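Local coordinates for segregation and condensation protein B (Mycobacterium tuberculosis, PDB 2Z99) that probably takes part in chromosome segregation and condensation during cell division, as a winged-helix partner protein of the bacterial SMC complex, at residues Ala48-Leu51 with Gln52-Asp56; Tyr85-Lys88 with Leu89-Gly93. One frame throughout, in Å; residues are numbered along the deposited sequence.

How the contacts relate
Contacts 1 and 2 are each a local, one-turn contact inside a single helix, and they share no element: residues 48-56 belong to helix 44-60, residues 85-93 to helix 83-94. Their centres lie 30 Å apart and their nearest atoms about 17 Å apart, so the two do not touch. Contact 1 is partly buried, with Lys50, Leu51, Met54 and Ala55 turned into the fold against helix 13-26 and the strands 65-70 and 73-78. Contact 2, near the centre of the elongated chain, is a surface contact whose cover comes partly from the second subunit. Lysine methylene against methionine sulfur marks the first, valine-leucine and glutamate-leucine pairs the second.

Contact 1 of 2, residues Ala48-Leu51 with Gln52-Asp56; sequences AAKL and QLMAD
Lys50 and Met54, one turn apart on helix 44-60, meet through the CG methylene of the lysine and the sulfur of the methionine: CG of Lys50 lies 3.7 Å from SD of Met54, the two chains crossing at a slant. The lysine CG stands opposite its own backbone N (chi1 177°), on the carbonyl side, which carries it forward along the helix toward the next turn. Further bends swing the rest of the chain round, and its NZ ends 4.1 Å from CD2 of Leu53, a simple van der Waals approach to a methyl group. Met54 in turn folds back on the same residue. Its CG is opposite its own carbonyl carbon (chi1 -64°) and comes within 3.1 Å of Lys50 O, close packing of a methylene against a carbonyl oxygen.

That oxygen also accepts the N-H of Met54, 2.7 Å from Met54 N to Lys50 O and fairly straight at 163°, and it receives a second, weak bond from Leu53 N. Leu51 contributes through CB, close to the following residue Gln52, and through its carbonyl; its branched end leads away from the next turn to Trp74. The carbonyl accepts the N-H of Ala55 at 2.8 Å between Leu51 O and Ala55 N. The methyl CB of Ala55 rests against this same oxygen, 3.3 Å from Leu51 O. Successive i to i+4 bonds thus keep Lys50 and Met54 along one side of an ordinary alpha-helix.

Within the fold, Lys50 packs on Leu16, Lys17 and Leu20 of helix 13-26, and Met54 reaches Glu21 of that helix as well as Leu67 of strand 65-70. Leu51, Gln52 and Ala55 meet Trp74 of strand 73-78, so helix 44-60 packs against both helix 13-26 and the antiparallel strand pair, consistent with a winged-helix domain.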
ATOM      1  N   ALA A  48      12.331 -14.591  11.715  1.00 37.15           N
ATOM      2  CA  ALA A  48      13.478 -13.728  11.466  1.00 37.61           C
ATOM      3  C   ALA A  48      14.376 -14.332  10.402  1.00 38.11           C
ATOM      4  O   ALA A  48      14.807 -13.652   9.471  1.00 39.94           O
ATOM      5  CB  ALA A  48      14.281 -13.513  12.769  1.00 36.16           C
ATOM      6  N   ALA A  49      14.677 -15.611  10.558  1.00 37.21           N
ATOM      7  CA  ALA A  49      15.529 -16.310   9.607  1.00 39.25           C
ATOM      8  C   ALA A  49      14.892 -16.372   8.210  1.00 38.09           C
ATOM      9  O   ALA A  49      15.545 -16.123   7.193  1.00 37.89           O
ATOM     10  CB  ALA A  49      15.785 -17.723  10.112  1.00 38.45           C
ATOM     11  N   LYS A  50      13.616 -16.737   8.172  1.00 38.30           N
ATOM     12  CA  LYS A  50      12.893 -16.857   6.917  1.00 40.02           C
ATOM     13  C   LYS A  50      12.883 -15.559   6.104  1.00 40.82           C
ATOM     14  O   LYS A  50      13.101 -15.564   4.880  1.00 38.69           O
ATOM     15  CB  LYS A  50      11.462 -17.288   7.206  1.00 41.05           C
ATOM     16  CG  LYS A  50      10.600 -17.376   5.973  1.00 46.42           C
ATOM     17  CD  LYS A  50      10.140 -18.795   5.737  1.00 46.95           C
ATOM     18  CE  LYS A  50      11.280 -19.685   5.307  1.00 48.95           C
ATOM     19  NZ  LYS A  50      11.623 -19.416   3.889  1.00 51.91           N
ATOM     20  N   LEU A  51      12.633 -14.448   6.791  1.00 40.88           N
ATOM     21  CA  LEU A  51      12.581 -13.151   6.140  1.00 40.34           C
ATOM     22  C   LEU A  51      13.927 -12.829   5.516  1.00 41.57           C
ATOM     23  O   LEU A  51      13.991 -12.270   4.416  1.00 41.78           O
ATOM     24  CB  LEU A  51      12.174 -12.083   7.154  1.00 39.36           C
ATOM     25  CG  LEU A  51      10.717 -12.158   7.632  1.00 40.49           C
ATOM     26  CD1 LEU A  51      10.546 -11.392   8.923  1.00 38.78           C
ATOM     27  CD2 LEU A  51       9.791 -11.599   6.551  1.00 43.56           C
ATOM     28  N   GLN A  52      15.006 -13.200   6.197  1.00 41.77           N
ATOM     29  CA  GLN A  52      16.332 -12.922   5.665  1.00 42.94           C
ATOM     30  C   GLN A  52      16.663 -13.862   4.514  1.00 42.14           C
ATOM     31  O   GLN A  52      17.483 -13.545   3.651  1.00 40.92           O
ATOM     32  CB  GLN A  52      17.384 -13.031   6.766  1.00 45.68           C
ATOM     33  CG  GLN A  52      17.998 -11.686   7.152  1.00 53.46           C
ATOM     34  CD  GLN A  52      18.711 -11.001   5.987  1.00 56.19           C
ATOM     35  OE1 GLN A  52      19.689 -11.526   5.444  1.00 58.41           O
ATOM     36  NE2 GLN A  52      18.219  -9.826   5.597  1.00 55.84           N
ATOM     37  N   LEU A  53      16.022 -15.023   4.495  1.00 42.04           N
ATOM     38  CA  LEU A  53      16.254 -15.965   3.407  1.00 41.40           C
ATOM     39  C   LEU A  53      15.427 -15.503   2.194  1.00 40.37           C
ATOM     40  O   LEU A  53      15.897 -15.550   1.048  1.00 41.22           O
ATOM     41  CB  LEU A  53      15.860 -17.382   3.826  1.00 41.46           C
ATOM     42  CG  LEU A  53      15.945 -18.411   2.691  1.00 42.31           C
ATOM     43  CD1 LEU A  53      17.335 -18.387   2.087  1.00 40.46           C
ATOM     44  CD2 LEU A  53      15.600 -19.797   3.215  1.00 41.77           C
ATOM     45  N   MET A  54      14.200 -15.052   2.450  1.00 37.95           N
ATOM     46  CA  MET A  54      13.347 -14.537   1.380  1.00 37.01           C
ATOM     47  C   MET A  54      13.991 -13.270   0.817  1.00 36.48           C
ATOM     48  O   MET A  54      13.935 -13.020  -0.380  1.00 36.85           O
ATOM     49  CB  MET A  54      11.955 -14.209   1.916  1.00 37.60           C
ATOM     50  CG  MET A  54      11.205 -15.416   2.416  1.00 35.78           C
ATOM     51  SD  MET A  54       9.685 -14.985   3.246  1.00 37.63           S
ATOM     52  CE  MET A  54       8.856 -14.036   1.888  1.00 33.41           C
ATOM     53  N   ALA A  55      14.614 -12.466   1.678  1.00 37.50           N
ATOM     54  CA  ALA A  55      15.271 -11.253   1.200  1.00 35.85           C
ATOM     55  C   ALA A  55      16.495 -11.651   0.398  1.00 37.03           C
ATOM     56  O   ALA A  55      16.832 -10.994  -0.582  1.00 36.85           O
ATOM     57  CB  ALA A  55      15.679 -10.353   2.365  1.00 37.67           C
ATOM     58  N   ASP A  56      17.168 -12.723   0.811  1.00 36.07           N
ATOM     59  CA  ASP A  56      18.346 -13.187   0.078  1.00 36.73           C
ATOM     60  C   ASP A  56      17.977 -13.697  -1.315  1.00 34.82           C
ATOM     61  O   ASP A  56      18.687 -13.441  -2.291  1.00 33.75           O
ATOM     62  CB  ASP A  56      19.058 -14.317   0.830  1.00 39.06           C
ATOM     63  CG  ASP A  56      19.845 -13.828   2.036  1.00 44.51           C
ATOM     64  OD1 ASP A  56      20.271 -12.647   2.054  1.00 42.55           O
ATOM     65  OD2 ASP A  56      20.058 -14.649   2.962  1.00 47.66           O
TER

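Contact 2 of 2, residues Tyr85-Lys88 with Leu89-Gly93; sequences YVEK and LLLDG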
ATOM      1  N   TYR A  85      11.557   3.953 -13.198  1.00 49.86           N
ATOM      2  CA  TYR A  85      10.286   3.426 -13.674  1.00 50.04           C
ATOM      3  C   TYR A  85       9.166   3.788 -12.706  1.00 51.92           C
ATOM      4  O   TYR A  85       8.040   4.068 -13.122  1.00 52.32           O
ATOM      5  CB  TYR A  85      10.352   1.911 -13.827  1.00 48.66           C
ATOM      6  CG  TYR A  85      11.334   1.462 -14.873  1.00 50.69           C
ATOM      7  CD1 TYR A  85      12.663   1.170 -14.543  1.00 50.86           C
ATOM      8  CD2 TYR A  85      10.948   1.360 -16.208  1.00 50.24           C
ATOM      9  CE1 TYR A  85      13.580   0.791 -15.527  1.00 50.65           C
ATOM     10  CE2 TYR A  85      11.848   0.989 -17.189  1.00 50.86           C
ATOM     11  CZ  TYR A  85      13.159   0.705 -16.850  1.00 51.82           C
ATOM     12  OH  TYR A  85      14.038   0.344 -17.844  1.00 53.80           O
ATOM     13  N   VAL A  86       9.467   3.762 -11.411  1.00 51.40           N
ATOM     14  CA  VAL A  86       8.464   4.110 -10.418  1.00 51.93           C
ATOM     15  C   VAL A  86       8.060   5.577 -10.611  1.00 51.18           C
ATOM     16  O   VAL A  86       6.878   5.905 -10.603  1.00 50.80           O
ATOM     17  CB  VAL A  86       8.998   3.909  -8.988  1.00 50.69           C
ATOM     18  CG1 VAL A  86       7.927   4.262  -7.982  1.00 49.09           C
ATOM     19  CG2 VAL A  86       9.426   2.474  -8.799  1.00 51.14           C
ATOM     20  N   GLU A  87       9.047   6.450 -10.795  1.00 51.36           N
ATOM     21  CA  GLU A  87       8.779   7.870 -11.008  1.00 53.58           C
ATOM     22  C   GLU A  87       7.778   8.083 -12.140  1.00 54.37           C
ATOM     23  O   GLU A  87       6.687   8.603 -11.915  1.00 54.15           O
ATOM     24  CB  GLU A  87      10.071   8.605 -11.337  1.00 54.35           C
ATOM     25  CG  GLU A  87      10.538   9.520 -10.236  1.00 55.75           C
ATOM     26  CD  GLU A  87      10.617  10.957 -10.689  1.00 54.96           C
ATOM     27  OE1 GLU A  87      11.634  11.348 -11.288  1.00 55.72           O
ATOM     28  OE2 GLU A  87       9.647  11.701 -10.459  1.00 60.21           O
ATOM     29  N   LYS A  88       8.150   7.664 -13.348  1.00 54.47           N
ATOM     30  CA  LYS A  88       7.289   7.806 -14.517  1.00 55.89           C
ATOM     31  C   LYS A  88       5.880   7.278 -14.319  1.00 55.45           C
ATOM     32  O   LYS A  88       4.913   7.979 -14.580  1.00 56.72           O
ATOM     33  CB  LYS A  88       7.888   7.094 -15.736  1.00 58.56           C
ATOM     34  CG  LYS A  88       9.237   7.623 -16.201  1.00 64.13           C
ATOM     35  CD  LYS A  88       9.608   7.045 -17.577  1.00 67.69           C
ATOM     36  CE  LYS A  88      11.070   7.335 -17.958  1.00 69.87           C
ATOM     37  NZ  LYS A  88      12.051   6.537 -17.156  1.00 70.50           N
ATOM     38  N   LEU A  89       5.754   6.037 -13.868  1.00 54.48           N
ATOM     39  CA  LEU A  89       4.439   5.448 -13.693  1.00 53.96           C
ATOM     40  C   LEU A  89       3.485   6.344 -12.915  1.00 55.44           C
ATOM     41  O   LEU A  89       2.346   6.573 -13.334  1.00 55.84           O
ATOM     42  CB  LEU A  89       4.556   4.091 -13.002  1.00 53.57           C
ATOM     43  CG  LEU A  89       3.306   3.200 -12.980  1.00 52.32           C
ATOM     44  CD1 LEU A  89       2.379   3.602 -11.871  1.00 52.15           C
ATOM     45  CD2 LEU A  89       2.602   3.287 -14.317  1.00 50.62           C
ATOM     46  N   LEU A  90       3.946   6.854 -11.783  1.00 56.16           N
ATOM     47  CA  LEU A  90       3.110   7.708 -10.954  1.00 56.99           C
ATOM     48  C   LEU A  90       2.815   9.028 -11.654  1.00 58.45           C
ATOM     49  O   LEU A  90       1.661   9.442 -11.742  1.00 59.71           O
ATOM     50  CB  LEU A  90       3.791   7.938  -9.606  1.00 54.01           C
ATOM     51  CG  LEU A  90       4.175   6.627  -8.903  1.00 50.75           C
ATOM     52  CD1 LEU A  90       4.858   6.948  -7.598  1.00 53.37           C
ATOM     53  CD2 LEU A  90       2.951   5.759  -8.654  1.00 48.86           C
ATOM     54  N   LEU A  91       3.851   9.681 -12.166  1.00 60.52           N
ATOM     55  CA  LEU A  91       3.665  10.945 -12.867  1.00 63.57           C
ATOM     56  C   LEU A  91       2.648  10.809 -14.003  1.00 65.80           C
ATOM     57  O   LEU A  91       1.919  11.751 -14.305  1.00 67.09           O
ATOM     58  CB  LEU A  91       4.998  11.440 -13.419  1.00 62.25           C
ATOM     59  CG  LEU A  91       6.027  11.798 -12.350  1.00 61.95           C
ATOM     60  CD1 LEU A  91       7.357  12.124 -13.008  1.00 60.93           C
ATOM     61  CD2 LEU A  91       5.522  12.977 -11.537  1.00 62.00           C
ATOM     62  N   ASP A  92       2.597   9.640 -14.635  1.00 67.98           N
ATOM     63  CA  ASP A  92       1.643   9.422 -15.714  1.00 70.29           C
ATOM     64  C   ASP A  92       0.240   9.287 -15.126  1.00 70.78           C
ATOM     65  O   ASP A  92      -0.568   8.456 -15.555  1.00 70.98           O
ATOM     66  CB  ASP A  92       1.998   8.170 -16.531  1.00 72.52           C
ATOM     67  CG  ASP A  92       3.258   8.351 -17.376  1.00 74.78           C
ATOM     68  OD1 ASP A  92       3.511   9.483 -17.850  1.00 75.59           O
ATOM     69  OD2 ASP A  92       3.990   7.356 -17.583  1.00 75.45           O
ATOM     70  N   GLY A  93      -0.026  10.113 -14.122  1.00 70.25           N
ATOM     71  CA  GLY A  93      -1.321  10.132 -13.472  1.00 69.94           C
ATOM     72  C   GLY A  93      -1.651  11.588 -13.218  1.00 69.64           C
ATOM     73  O   GLY A  93      -2.807  11.999 -13.232  1.00 68.77           O
TER
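With CG1 opposite the backbone N (chi1 -179°), Val86 carries this methyl forward along helix 83-94, while Leu90, whose CG stands opposite its own carbonyl carbon (chi1 -54°), leans back toward it. The two side chains lie alongside each other, pointing the same way, and CG1 of Val86 touches CD1 of Leu90 at 4.1 Å. Beneath them CG of Leu90 sits 3.3 Å from Val86 O, the oxygen that also takes a weak bond from Leu90 N.

Glu87 and Leu91 form the next pair, and here an acid meets a hydrocarbon. The glutamate chain, turned off a staggered position at chi1 and bent at chi2, brings OE2 to 3.5 Å from CD1 of Leu91, its carboxylate contacting the methyl group by van der Waals packing. Both pairs follow the i to i+4 spacing of an alpha-helix, and the main chain binds the same turns together: Leu91 N donates to Glu87 O at 3.0 Å, nearly straight at 177°, and Asp92 N to Lys88 O at 2.9 Å. The side chain of Asp92 also turns back toward that last oxygen, its CG 3.3 Å from Lys88 O, acceptor beside acceptor without a hydrogen bond.

Toward the start, Leu89 N bonds to Tyr85 O at 3.1 Å. The second subunit packs here: Tyr85 on its Leu11, Val86 on its Val26, and both Lys88 and Leu89 on its Ala39.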